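Local coordinates for invasion protein InvA (PDB 2X49) that belongs to the inner-membrane export apparatus of the Salmonella type III secretion system, takes part in invading intestinal epithelium, and is represented here by its C-terminal domain, at residues M78-S84 against G119-N124; E128-C132 against H287-V291; S186-S190 against I226-F230; L12-R18 against L54-V60. One frame throughout, in Å; residues are numbered along the deposited sequence.

Contact 1 of 4, residues M78-S84 against G119-N124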
loop_
_atom_site.group_PDB
_atom_site.type_symbol
_atom_site.label_atom_id
_atom_site.label_comp_id
_atom_site.label_asym_id
_atom_site.label_seq_id
_atom_site.Cartn_x
_atom_site.Cartn_y
_atom_site.Cartn_z
ATOM N N MET A 78 7.956 18.372 10.705
ATOM C CA MET A 78 7.270 18.217 9.424
ATOM C C MET A 78 8.086 17.319 8.517
ATOM O O MET A 78 9.281 17.480 8.364
ATOM C CB MET A 78 7.091 19.581 8.734
ATOM C CG MET A 78 6.247 20.529 9.477
ATOM S SD MET A 78 4.530 20.040 9.574
ATOM C CE MET A 78 4.021 20.371 7.865
ATOM N N ARG A 79 7.404 16.431 7.810
ATOM C CA ARG A 79 8.114 15.583 6.851
ATOM C C ARG A 79 8.165 16.177 5.461
ATOM O O ARG A 79 7.140 16.624 4.938
ATOM C CB ARG A 79 7.467 14.207 6.786
ATOM C CG ARG A 79 8.283 13.305 5.899
ATOM C CD ARG A 79 7.753 11.894 5.662
ATOM N NE ARG A 79 8.324 11.403 4.398
ATOM C CZ ARG A 79 7.696 10.647 3.504
ATOM N NH1 ARG A 79 6.450 10.241 3.718
ATOM N NH2 ARG A 79 8.319 10.300 2.373
ATOM N N VAL A 80 9.364 16.138 4.879
ATOM C CA VAL A 80 9.618 16.550 3.471
ATOM C C VAL A 80 9.458 15.330 2.596
ATOM O O VAL A 80 10.328 14.488 2.460
ATOM C CB VAL A 80 11.012 17.194 3.232
ATOM C CG1 VAL A 80 11.065 17.876 1.820
ATOM C CG2 VAL A 80 11.301 18.252 4.283
ATOM N N VAL A 81 8.313 15.273 1.948
ATOM C CA VAL A 81 7.933 14.059 1.141
ATOM C C VAL A 81 8.823 13.846 -0.070
ATOM O O VAL A 81 9.293 12.743 -0.323
ATOM C CB VAL A 81 6.426 14.066 0.754
ATOM C CG1 VAL A 81 6.019 12.848 -0.133
ATOM C CG2 VAL A 81 5.509 14.131 2.026
ATOM N N ASN A 82 9.072 14.917 -0.800
ATOM C CA ASN A 82 9.917 14.896 -2.008
ATOM C C ASN A 82 11.284 15.528 -1.764
ATOM O O ASN A 82 11.812 16.307 -2.545
ATOM C CB ASN A 82 9.201 15.518 -3.218
ATOM C CG ASN A 82 8.889 16.991 -3.028
ATOM O OD1 ASN A 82 8.908 17.479 -1.913
ATOM N ND2 ASN A 82 8.587 17.701 -4.118
ATOM N N TYR A 83 11.876 15.105 -0.666
ATOM C CA TYR A 83 13.244 15.558 -0.297
ATOM C C TYR A 83 14.283 15.367 -1.409
ATOM O O TYR A 83 14.243 14.425 -2.201
ATOM C CB TYR A 83 13.724 14.785 0.932
ATOM C CG TYR A 83 15.037 15.281 1.483
ATOM C CD1 TYR A 83 15.094 16.372 2.331
ATOM C CD2 TYR A 83 16.230 14.651 1.146
ATOM C CE1 TYR A 83 16.312 16.843 2.828
ATOM C CE2 TYR A 83 17.473 15.103 1.658
ATOM C CZ TYR A 83 17.500 16.199 2.491
ATOM O OH TYR A 83 18.734 16.621 2.971
ATOM N N SER A 84 15.184 16.331 -1.470
ATOM C CA SER A 84 16.467 16.192 -2.159
ATOM C C SER A 84 17.606 16.846 -1.391
ATOM O O SER A 84 17.407 17.669 -0.496
ATOM C CB SER A 84 16.419 16.749 -3.558
ATOM O OG SER A 84 16.607 18.150 -3.575
ATOM N N GLY A 119 8.867 24.623 -3.590
ATOM C CA GLY A 119 8.040 23.599 -4.224
ATOM C C GLY A 119 8.135 22.206 -3.664
ATOM O O GLY A 119 7.672 21.246 -4.272
ATOM N N TYR A 120 8.775 22.119 -2.516
ATOM C CA TYR A 120 8.769 20.890 -1.662
ATOM C C TYR A 120 7.370 20.708 -1.080
ATOM O O TYR A 120 6.600 21.669 -0.868
ATOM C CB TYR A 120 9.864 20.922 -0.559
ATOM C CG TYR A 120 11.279 20.816 -1.128
ATOM C CD1 TYR A 120 11.862 19.580 -1.383
ATOM C CD2 TYR A 120 12.020 21.947 -1.429
ATOM C CE1 TYR A 120 13.144 19.480 -1.927
ATOM C CE2 TYR A 120 13.308 21.848 -1.994
ATOM C CZ TYR A 120 13.864 20.615 -2.214
ATOM O OH TYR A 120 15.125 20.491 -2.772
ATOM N N VAL A 121 7.018 19.442 -0.945
ATOM C CA VAL A 121 5.743 19.042 -0.382
ATOM C C VAL A 121 5.973 18.526 1.022
ATOM O O VAL A 121 6.838 17.695 1.252
ATOM C CB VAL A 121 5.080 17.943 -1.256
ATOM C CG1 VAL A 121 3.938 17.303 -0.534
ATOM C CG2 VAL A 121 4.634 18.522 -2.593
ATOM N N LEU A 122 5.204 19.078 1.955
ATOM C CA LEU A 122 5.319 18.717 3.369
ATOM C C LEU A 122 4.101 17.976 3.854
ATOM O O LEU A 122 2.967 18.153 3.389
ATOM C CB LEU A 122 5.539 19.952 4.258
ATOM C CG LEU A 122 6.688 20.897 3.960
ATOM C CD1 LEU A 122 6.417 22.195 4.735
ATOM C CD2 LEU A 122 8.055 20.357 4.357
ATOM N N ARG A 123 4.370 17.101 4.787
ATOM C CA ARG A 123 3.336 16.369 5.487
ATOM C C ARG A 123 3.481 16.511 7.015
ATOM O O ARG A 123 4.560 16.341 7.567
ATOM C CB ARG A 123 3.433 14.882 5.097
ATOM C CG ARG A 123 2.254 14.045 5.408
ATOM C CD ARG A 123 2.449 12.582 4.918
ATOM N NE ARG A 123 2.271 12.520 3.467
ATOM C CZ ARG A 123 2.698 11.543 2.661
ATOM N NH1 ARG A 123 3.387 10.514 3.127
ATOM N NH2 ARG A 123 2.479 11.656 1.358
ATOM N N ASN A 124 2.374 16.820 7.680
ATOM C CA ASN A 124 2.384 16.832 9.147
ATOM C C ASN A 124 2.490 15.465 9.743
ATOM O O ASN A 124 2.219 14.423 9.114
ATOM C CB ASN A 124 1.217 17.596 9.758
ATOM C CG ASN A 124 -0.094 16.922 9.610
ATOM O OD1 ASN A 124 -0.259 15.742 9.926
ATOM N ND2 ASN A 124 -1.092 17.699 9.183
#
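V81 lays its CG2 methyl over one face of the R123 guanidinium, close to the centre of the group, with CG2 3.9 Å from CZ of R123. The R79 guanidinium carries V81 CA on one face, off toward its rim. The two arginine planes stand 81° apart, and NH1 of R79 comes within 3.1 Å of NH1 of R123; E128 and D289 gather both cations by salt bridges. The Y120 ring has N82 O near its plane at one edge, and S84 OG sits in plane at the hydroxyl end, donating to Y120 OH over 2.9 Å; E86 is a further partner of that hydroxyl. Between these groups, strand 78-80 pairs antiparallel with edge strand 122-124 of a four-stranded sheet, R79 and R123 forming a hydrogen-bonded pair, R79 N to R123 O 2.9 Å and R123 N to R79 O 2.8 Å. On the face opposite the arginines, V80 CG1 packs on Y120 CD1 at 3.7 Å and M78 CE touches L122 CB. Past the strand, N82 has CG wedged between its own backbone N and carbonyl carbon (chi1 64°), which turns OD1 back to take V121 N in a nearly straight bond of 2.9 Å (176°).

Contact 2 of 4, residues E128-C132 against H287-V291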
loop_
_atom_site.group_PDB
_atom_site.type_symbol
_atom_site.label_atom_id
_atom_site.label_comp_id
_atom_site.label_asym_id
_atom_site.label_seq_id
_atom_site.Cartn_x
_atom_site.Cartn_y
_atom_site.Cartn_z
ATOM N N GLU A 128 1.438 11.647 8.495
ATOM C CA GLU A 128 2.470 10.672 8.132
ATOM C C GLU A 128 2.235 9.358 8.915
ATOM O O GLU A 128 2.324 8.276 8.372
ATOM C CB GLU A 128 3.888 11.221 8.370
ATOM C CG GLU A 128 4.980 10.175 8.155
ATOM C CD GLU A 128 5.231 9.818 6.689
ATOM O OE1 GLU A 128 4.517 10.311 5.778
ATOM O OE2 GLU A 128 6.164 9.021 6.456
ATOM N N LEU A 129 1.864 9.479 10.165
ATOM C CA LEU A 129 1.688 8.302 11.029
ATOM C C LEU A 129 0.517 7.473 10.505
ATOM O O LEU A 129 0.599 6.274 10.362
ATOM C CB LEU A 129 1.393 8.706 12.467
ATOM C CG LEU A 129 1.059 7.530 13.426
ATOM C CD1 LEU A 129 2.123 6.464 13.424
ATOM C CD2 LEU A 129 0.834 8.073 14.811
ATOM N N TYR A 130 -0.529 8.179 10.130
ATOM C CA TYR A 130 -1.693 7.502 9.516
ATOM C C TYR A 130 -1.280 6.776 8.234
ATOM O O TYR A 130 -1.630 5.589 8.013
ATOM C CB TYR A 130 -2.819 8.475 9.169
ATOM C CG TYR A 130 -3.852 7.766 8.300
ATOM C CD1 TYR A 130 -4.689 6.845 8.848
ATOM C CD2 TYR A 130 -3.982 8.037 6.965
ATOM C CE1 TYR A 130 -5.599 6.150 8.079
ATOM C CE2 TYR A 130 -4.899 7.356 6.178
ATOM C CZ TYR A 130 -5.716 6.420 6.751
ATOM O OH TYR A 130 -6.664 5.712 5.985
ATOM N N HIS A 131 -0.517 7.438 7.382
ATOM C CA HIS A 131 -0.059 6.786 6.127
ATOM C C HIS A 131 0.752 5.531 6.395
ATOM O O HIS A 131 0.520 4.463 5.803
ATOM C CB HIS A 131 0.727 7.751 5.241
ATOM C CG HIS A 131 1.030 7.228 3.866
ATOM N ND1 HIS A 131 2.183 7.194 3.170
ATOM C CD2 HIS A 131 0.069 6.679 3.046
ATOM C CE1 HIS A 131 1.907 6.635 1.943
ATOM N NE2 HIS A 131 0.618 6.349 1.887
ATOM N N CYS A 132 1.697 5.632 7.307
ATOM C CA CYS A 132 2.552 4.494 7.697
ATOM C C CYS A 132 1.675 3.320 8.134
ATOM O O CYS A 132 1.862 2.157 7.709
ATOM C CB CYS A 132 3.452 4.848 8.870
ATOM S SG CYS A 132 4.870 5.808 8.348
ATOM N N HIS A 287 9.911 4.448 -0.012
ATOM C CA HIS A 287 9.247 3.496 -0.916
ATOM C C HIS A 287 7.746 3.553 -0.892
ATOM O O HIS A 287 7.136 3.354 -1.946
ATOM C CB HIS A 287 9.726 2.055 -0.668
ATOM C CG HIS A 287 11.198 1.906 -0.842
ATOM N ND1 HIS A 287 11.899 0.793 -0.419
ATOM C CD2 HIS A 287 12.113 2.770 -1.342
ATOM C CE1 HIS A 287 13.186 0.977 -0.673
ATOM N NE2 HIS A 287 13.342 2.168 -1.231
ATOM N N LYS A 288 7.151 3.827 0.276
ATOM C CA LYS A 288 5.673 3.864 0.362
ATOM C C LYS A 288 5.097 4.998 -0.443
ATOM O O LYS A 288 3.910 5.009 -0.727
ATOM C CB LYS A 288 5.121 3.969 1.782
ATOM C CG LYS A 288 5.552 5.147 2.530
ATOM C CD LYS A 288 4.910 5.208 3.946
ATOM C CE LYS A 288 5.314 6.466 4.679
ATOM N NZ LYS A 288 4.578 7.611 4.077
ATOM N N ASP A 289 5.958 5.937 -0.816
ATOM C CA ASP A 289 5.550 7.184 -1.519
ATOM C C ASP A 289 5.860 7.140 -3.005
ATOM O O ASP A 289 5.702 8.145 -3.764
ATOM C CB ASP A 289 6.190 8.413 -0.850
ATOM C CG ASP A 289 5.641 8.657 0.580
ATOM O OD1 ASP A 289 4.409 8.836 0.753
ATOM O OD2 ASP A 289 6.448 8.678 1.542
ATOM N N LEU A 290 6.337 5.990 -3.413
ATOM C CA LEU A 290 6.684 5.664 -4.819
ATOM C C LEU A 290 5.827 4.573 -5.374
ATOM O O LEU A 290 5.210 3.836 -4.645
ATOM C CB LEU A 290 8.137 5.184 -4.909
ATOM C CG LEU A 290 9.228 6.214 -4.635
ATOM C CD1 LEU A 290 10.660 5.626 -4.570
ATOM C CD2 LEU A 290 9.192 7.417 -5.598
ATOM N N VAL A 291 5.856 4.458 -6.696
ATOM C CA VAL A 291 5.429 3.206 -7.339
ATOM C C VAL A 291 6.453 2.795 -8.351
ATOM O O VAL A 291 7.165 3.618 -8.944
ATOM C CB VAL A 291 4.034 3.310 -7.998
ATOM C CG1 VAL A 291 2.929 3.536 -6.895
ATOM C CG2 VAL A 291 4.015 4.395 -9.071
#
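K288 drives its ammonium between H131 and E128, meeting the imidazole at the edge. NZ lies close to the ring plane and donates to ND1 of H131; at 2.6 Å the two nitrogens are modelled unusually close, so the exact length is doubtful. The lysine leaves its backbone with CG lodged between N and the carbonyl carbon (chi1 59°), runs straight through CG and CD, then bends at the last torsion (chi4 74°); that kink swings NZ onto ND1 and toward the acids. H131 approaches from the opposite direction, with CG anti to its own backbone N. E128 folds at chi2 (73°) and offers both oxygens: OE1 and OE2 each accept a weak bond from K288 NZ at 3.2 Å. A third weak bond runs from NZ to OD2 of the neighbouring D289, 3.3 Å away. SG of C132, whose side chain comes to about 2 Å from a bound mercury ion, packs on K288 CE at 3.8 Å. The buried network thus joins helix 125-139 to the 3-10 turn ahead of strand 291-294, and R79 and R123 add their own salt bridges to E128 and D289. With three basic groups around two carboxylates, both acids probably stay ionised.

Contact 3 of 4, residues S186-S190 against I226-F230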
loop_
_atom_site.group_PDB
_atom_site.type_symbol
_atom_site.label_atom_id
_atom_site.label_comp_id
_atom_site.label_asym_id
_atom_site.label_seq_id
_atom_site.Cartn_x
_atom_site.Cartn_y
_atom_site.Cartn_z
ATOM N N SER A 186 -4.430 -6.036 -0.422
ATOM C CA SER A 186 -3.075 -6.357 0.071
ATOM C C SER A 186 -2.049 -5.589 -0.735
ATOM O O SER A 186 -0.882 -5.499 -0.324
ATOM C CB SER A 186 -2.739 -7.879 0.041
ATOM O OG SER A 186 -2.640 -8.325 -1.292
ATOM N N GLU A 187 -2.497 -5.086 -1.871
ATOM C CA GLU A 187 -1.651 -4.275 -2.790
ATOM C C GLU A 187 -2.078 -2.788 -2.790
ATOM O O GLU A 187 -1.763 -1.983 -3.692
ATOM C CB GLU A 187 -1.628 -4.862 -4.214
ATOM C CG GLU A 187 -0.817 -6.185 -4.299
ATOM C CD GLU A 187 -0.442 -6.554 -5.749
ATOM O OE1 GLU A 187 -1.004 -7.546 -6.303
ATOM O OE2 GLU A 187 0.370 -5.847 -6.388
ATOM N N ARG A 188 -2.805 -2.444 -1.753
ATOM C CA ARG A 188 -3.195 -1.052 -1.447
ATOM C C ARG A 188 -4.239 -0.468 -2.405
ATOM O O ARG A 188 -4.340 0.738 -2.668
ATOM C CB ARG A 188 -1.919 -0.179 -1.350
ATOM C CG ARG A 188 -1.556 0.009 0.071
ATOM C CD ARG A 188 -0.051 0.040 0.361
ATOM N NE ARG A 188 0.453 1.245 -0.163
ATOM C CZ ARG A 188 1.720 1.515 -0.419
ATOM N NH1 ARG A 188 2.668 0.610 -0.286
ATOM N NH2 ARG A 188 2.006 2.718 -0.873
ATOM N N VAL A 189 -5.001 -1.370 -2.995
ATOM C CA VAL A 189 -6.145 -0.993 -3.870
ATOM C C VAL A 189 -7.440 -1.005 -3.067
ATOM O O VAL A 189 -7.746 -2.001 -2.361
ATOM C CB VAL A 189 -6.268 -1.948 -5.061
ATOM C CG1 VAL A 189 -7.476 -1.551 -5.892
ATOM C CG2 VAL A 189 -4.961 -1.917 -5.841
ATOM N N SER A 190 -8.165 0.109 -3.080
ATOM C CA SER A 190 -9.406 0.222 -2.333
ATOM C C SER A 190 -10.510 -0.640 -2.910
ATOM O O SER A 190 -10.590 -0.812 -4.137
ATOM C CB SER A 190 -9.926 1.695 -2.319
ATOM O OG SER A 190 -11.158 1.853 -1.688
ATOM N N ILE A 226 -7.347 2.958 -9.154
ATOM C CA ILE A 226 -6.018 2.618 -8.656
ATOM C C ILE A 226 -5.125 3.834 -8.799
ATOM O O ILE A 226 -4.437 4.263 -7.889
ATOM C CB ILE A 226 -5.458 1.388 -9.401
ATOM C CG1 ILE A 226 -6.216 0.140 -8.927
ATOM C CG2 ILE A 226 -3.947 1.176 -9.142
ATOM C CD1 ILE A 226 -6.037 -1.139 -9.758
ATOM N N CYS A 227 -5.181 4.400 -9.981
ATOM C CA CYS A 227 -4.310 5.500 -10.283
ATOM C C CYS A 227 -4.622 6.694 -9.294
ATOM O O CYS A 227 -3.731 7.280 -8.669
ATOM C CB CYS A 227 -4.441 5.832 -11.762
ATOM S SG CYS A 227 -3.530 7.236 -12.392
ATOM N N HIS A 228 -5.896 6.979 -9.183
ATOM C CA HIS A 228 -6.365 8.169 -8.407
ATOM C C HIS A 228 -5.975 8.038 -6.944
ATOM O O HIS A 228 -5.688 9.017 -6.230
ATOM C CB HIS A 228 -7.872 8.368 -8.554
ATOM C CG HIS A 228 -8.247 9.152 -9.766
ATOM N ND1 HIS A 228 -8.128 8.874 -11.092
ATOM C CD2 HIS A 228 -8.844 10.393 -9.679
ATOM C CE1 HIS A 228 -8.638 9.954 -11.776
ATOM N NE2 HIS A 228 -9.051 10.858 -10.902
ATOM N N LYS A 229 -5.931 6.804 -6.506
ATOM C CA LYS A 229 -5.570 6.504 -5.109
ATOM C C LYS A 229 -4.100 6.743 -4.823
ATOM O O LYS A 229 -3.733 7.368 -3.832
ATOM C CB LYS A 229 -5.933 5.069 -4.715
ATOM C CG LYS A 229 -5.845 4.898 -3.190
ATOM C CD LYS A 229 -6.154 3.514 -2.749
ATOM C CE LYS A 229 -5.695 3.314 -1.309
ATOM N NZ LYS A 229 -4.224 3.162 -1.180
ATOM N N PHE A 230 -3.262 6.222 -5.695
ATOM C CA PHE A 230 -1.823 6.295 -5.508
ATOM C C PHE A 230 -1.279 7.685 -5.684
ATOM O O PHE A 230 -0.301 8.074 -5.058
ATOM C CB PHE A 230 -1.053 5.317 -6.387
ATOM C CG PHE A 230 -0.965 3.931 -5.791
ATOM C CD1 PHE A 230 -0.011 3.601 -4.873
ATOM C CD2 PHE A 230 -1.849 2.947 -6.247
ATOM C CE1 PHE A 230 0.041 2.320 -4.350
ATOM C CE2 PHE A 230 -1.799 1.682 -5.723
ATOM C CZ PHE A 230 -0.867 1.365 -4.806
#
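K229 reaches across to the carbonyl of R188, and this bond is the polar centre of the contact: NZ donates to R188 O at 2.8 Å, from a position tilted 28° out of the carbonyl plane. The lysine sets off with CG anti to its backbone N (chi1 -167°), stays extended to CE and turns only at chi4, where the bend brings the ammonium onto the oxygen. Y39 shares a second bond with the same nitrogen. The apolar packing is tight on the buried side, where both methyls of V189 rest on I226: CG1 lies 3.7 Å from CG1 of I226 and CG2 3.9 Å from that same I226 atom. The F230 ring meets the loop with its edge, CZ pointing at E187 O in the ring plane, 3.6 Å away, while CB of R188 sits 3.9 Å from CZ. The guanidinium of R188 is inclined 47° to that ring, with F230 CE1 under one face; E314 holds its far end by a salt bridge. Toward the partly exposed side the fit slackens. S190 CB comes no nearer to K229 CD than 4.2 Å, and the carboxylate of E187 turns to R299. R188, with positive phi, is the C-prime residue of the Schellman motif that ends helix 174-185, and helix 223-231 packs against that terminus, its lysine bound to a carbonyl of the helix-ending turn.

Contact 4 of 4, residues L12-R18 against L54-V60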
loop_
_atom_site.group_PDB
_atom_site.type_symbol
_atom_site.label_atom_id
_atom_site.label_comp_id
_atom_site.label_asym_id
_atom_site.label_seq_id
_atom_site.Cartn_x
_atom_site.Cartn_y
_atom_site.Cartn_z
ATOM N N LEU A 12 -1.420 -0.290 19.497
ATOM C CA LEU A 12 -0.320 0.661 19.231
ATOM C C LEU A 12 0.396 0.943 20.536
ATOM O O LEU A 12 -0.197 1.408 21.483
ATOM C CB LEU A 12 -0.839 1.967 18.666
ATOM C CG LEU A 12 -1.653 1.899 17.395
ATOM C CD1 LEU A 12 -2.229 3.252 16.945
ATOM C CD2 LEU A 12 -0.803 1.354 16.302
ATOM N N LEU A 13 1.658 0.604 20.585
ATOM C CA LEU A 13 2.501 0.982 21.753
ATOM C C LEU A 13 3.006 2.393 21.432
ATOM O O LEU A 13 3.554 2.650 20.387
ATOM C CB LEU A 13 3.677 0.039 21.953
ATOM C CG LEU A 13 3.412 -1.469 22.114
ATOM C CD1 LEU A 13 4.690 -2.214 22.352
ATOM C CD2 LEU A 13 2.347 -1.701 23.196
ATOM N N VAL A 14 2.765 3.296 22.374
ATOM C CA VAL A 14 3.083 4.725 22.247
ATOM C C VAL A 14 3.906 5.190 23.451
ATOM O O VAL A 14 3.912 4.566 24.488
ATOM C CB VAL A 14 1.788 5.569 22.104
ATOM C CG1 VAL A 14 0.920 5.003 20.930
ATOM C CG2 VAL A 14 0.993 5.573 23.402
ATOM N N PRO A 15 4.612 6.303 23.279
ATOM C CA PRO A 15 5.302 6.837 24.449
ATOM C C PRO A 15 4.337 7.405 25.468
ATOM O O PRO A 15 3.405 8.080 25.139
ATOM C CB PRO A 15 6.164 7.971 23.854
ATOM C CG PRO A 15 6.189 7.773 22.380
ATOM C CD PRO A 15 4.869 7.113 22.066
ATOM N N LYS A 16 4.625 7.088 26.712
ATOM C CA LYS A 16 3.878 7.623 27.850
ATOM C C LYS A 16 3.731 9.138 27.747
ATOM O O LYS A 16 2.661 9.701 27.988
ATOM C CB LYS A 16 4.505 7.185 29.183
ATOM C CG LYS A 16 3.737 7.599 30.407
ATOM C CD LYS A 16 4.368 7.106 31.716
ATOM C CE LYS A 16 4.399 5.562 31.895
ATOM N NZ LYS A 16 3.084 4.876 31.647
ATOM N N SER A 17 4.809 9.749 27.287
ATOM C CA SER A 17 4.889 11.212 27.122
ATOM C C SER A 17 3.990 11.792 26.057
ATOM O O SER A 17 3.796 13.004 26.024
ATOM C CB SER A 17 6.310 11.699 26.803
ATOM O OG SER A 17 6.755 11.212 25.538
ATOM N N ARG A 18 3.489 10.937 25.166
ATOM C CA ARG A 18 2.629 11.374 24.048
ATOM C C ARG A 18 1.186 10.886 24.162
ATOM O O ARG A 18 0.322 11.277 23.394
ATOM C CB ARG A 18 3.211 10.896 22.692
ATOM C CG ARG A 18 4.623 11.413 22.378
ATOM C CD ARG A 18 4.624 12.802 21.917
ATOM N NE ARG A 18 5.926 13.160 21.368
ATOM C CZ ARG A 18 6.276 14.395 21.002
ATOM N NH1 ARG A 18 5.406 15.383 21.140
ATOM N NH2 ARG A 18 7.460 14.629 20.472
ATOM N N LEU A 54 10.243 3.329 25.046
ATOM C CA LEU A 54 10.085 4.125 23.818
ATOM C C LEU A 54 10.534 5.537 24.014
ATOM O O LEU A 54 10.185 6.157 25.013
ATOM C CB LEU A 54 8.640 4.157 23.322
ATOM C CG LEU A 54 8.023 2.847 22.811
ATOM C CD1 LEU A 54 6.585 3.117 22.345
ATOM C CD2 LEU A 54 8.853 2.277 21.681
ATOM N N ASP A 55 11.288 6.054 23.027
ATOM C CA ASP A 55 11.597 7.498 22.965
ATOM C C ASP A 55 10.361 8.252 22.569
ATOM O O ASP A 55 9.281 7.676 22.379
ATOM C CB ASP A 55 12.790 7.885 22.074
ATOM C CG ASP A 55 12.542 7.781 20.566
ATOM O OD1 ASP A 55 11.380 7.798 20.078
ATOM O OD2 ASP A 55 13.583 7.743 19.866
ATOM N N ASP A 56 10.498 9.562 22.535
ATOM C CA ASP A 56 9.285 10.411 22.403
ATOM C C ASP A 56 8.657 10.414 21.002
ATOM O O ASP A 56 7.602 11.002 20.740
ATOM C CB ASP A 56 9.593 11.892 22.757
ATOM C CG ASP A 56 9.770 12.149 24.261
ATOM O OD1 ASP A 56 9.421 11.308 25.112
ATOM O OD2 ASP A 56 10.243 13.262 24.577
ATOM N N ASN A 57 9.341 9.742 20.081
ATOM C CA ASN A 57 9.026 9.835 18.643
ATOM C C ASN A 57 8.940 8.463 17.978
ATOM O O ASN A 57 9.284 8.276 16.824
ATOM C CB ASN A 57 10.079 10.722 17.947
ATOM C CG ASN A 57 10.096 12.151 18.513
ATOM O OD1 ASN A 57 8.979 12.860 18.333
ATOM N ND2 ASN A 57 11.090 12.586 19.095
ATOM N N SER A 58 8.548 7.510 18.787
ATOM C CA SER A 58 8.411 6.100 18.302
ATOM C C SER A 58 7.039 5.519 18.581
ATOM O O SER A 58 6.437 5.764 19.624
ATOM C CB SER A 58 9.492 5.215 18.982
ATOM O OG SER A 58 10.801 5.661 18.692
ATOM N N ILE A 59 6.583 4.665 17.673
ATOM C CA ILE A 59 5.292 3.938 17.796
ATOM C C ILE A 59 5.498 2.521 17.326
ATOM O O ILE A 59 6.224 2.312 16.382
ATOM C CB ILE A 59 4.164 4.581 16.910
ATOM C CG1 ILE A 59 3.876 6.045 17.343
ATOM C CG2 ILE A 59 2.901 3.745 16.966
ATOM C CD1 ILE A 59 2.926 6.191 18.491
ATOM N N VAL A 60 4.951 1.554 18.042
ATOM C CA VAL A 60 4.918 0.159 17.573
ATOM C C VAL A 60 3.527 -0.369 17.333
ATOM O O VAL A 60 2.587 -0.236 18.118
ATOM C CB VAL A 60 5.604 -0.797 18.604
ATOM C CG1 VAL A 60 5.835 -2.258 18.031
ATOM C CG2 VAL A 60 6.927 -0.242 19.062
#
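L13 and V60 make the backbone part of this contact, an antiparallel hydrogen-bonded pair: L13 N reaches V60 O at 2.8 Å and V60 N returns to L13 O at 2.9 Å. Apolar contacts line both faces of the two strands. L13 and V60 lie alongside each other, CB to CB 4.0 Å, and L54 folds its CD1 methyl up against L13 O and the carbonyl carbon of V14. On the other face V14 and I59 also run side by side, and V14 CG1 presses on I59 CD1 at 3.4 Å, tighter than a normal carbon contact. P15 ends the pairing: its CD rests 3.2 Å from S58 O, a carbonyl buried here without a hydrogen-bond partner. Polar side chains take over beyond the proline. S17 OG donates to D56 OD1 at 2.7 Å, arriving well above the carboxylate plane. R18, bent at chi2 (-78°), brings NE onto D56 O, 2.8 Å away and close to the guanidinium plane, with a nearly straight N-H (167°). Its NH2 adds a weak bond to N57 OD1 and a salt bridge to D76. D55 OD1 accepts N57 N, which makes an Asx turn, and S58 OG from the opposite face of the carboxylate, within the type I turn D55-S58 that leads into strand 58-63, neighbour of strand 10-14 in the mixed four-stranded sheet.

Overall arrangement
From the N terminus, contact 4 is the first to close, bringing strand 58-63 back beside strand 10-14 after an excursion through helices and strand 46-50. Contact 1 follows in series, closing the loop from strand 78-80 through helix 109-116 to strand 122-124 in the antiparallel sheet. The chain then runs straight into helix 125-139, where contact 2 opens; it closes only 155 residues later, at the turn before strand 291-294 of the parallel sheet. Contact 3 opens and closes within that long span, tying two helical parts together. No loops cross. Contact 2 touches contact 1 through R79 with D289 and E128, and contact 3 through V291 with F230; contact 4 touches none, its nearest atoms about 4 Å from contact 2.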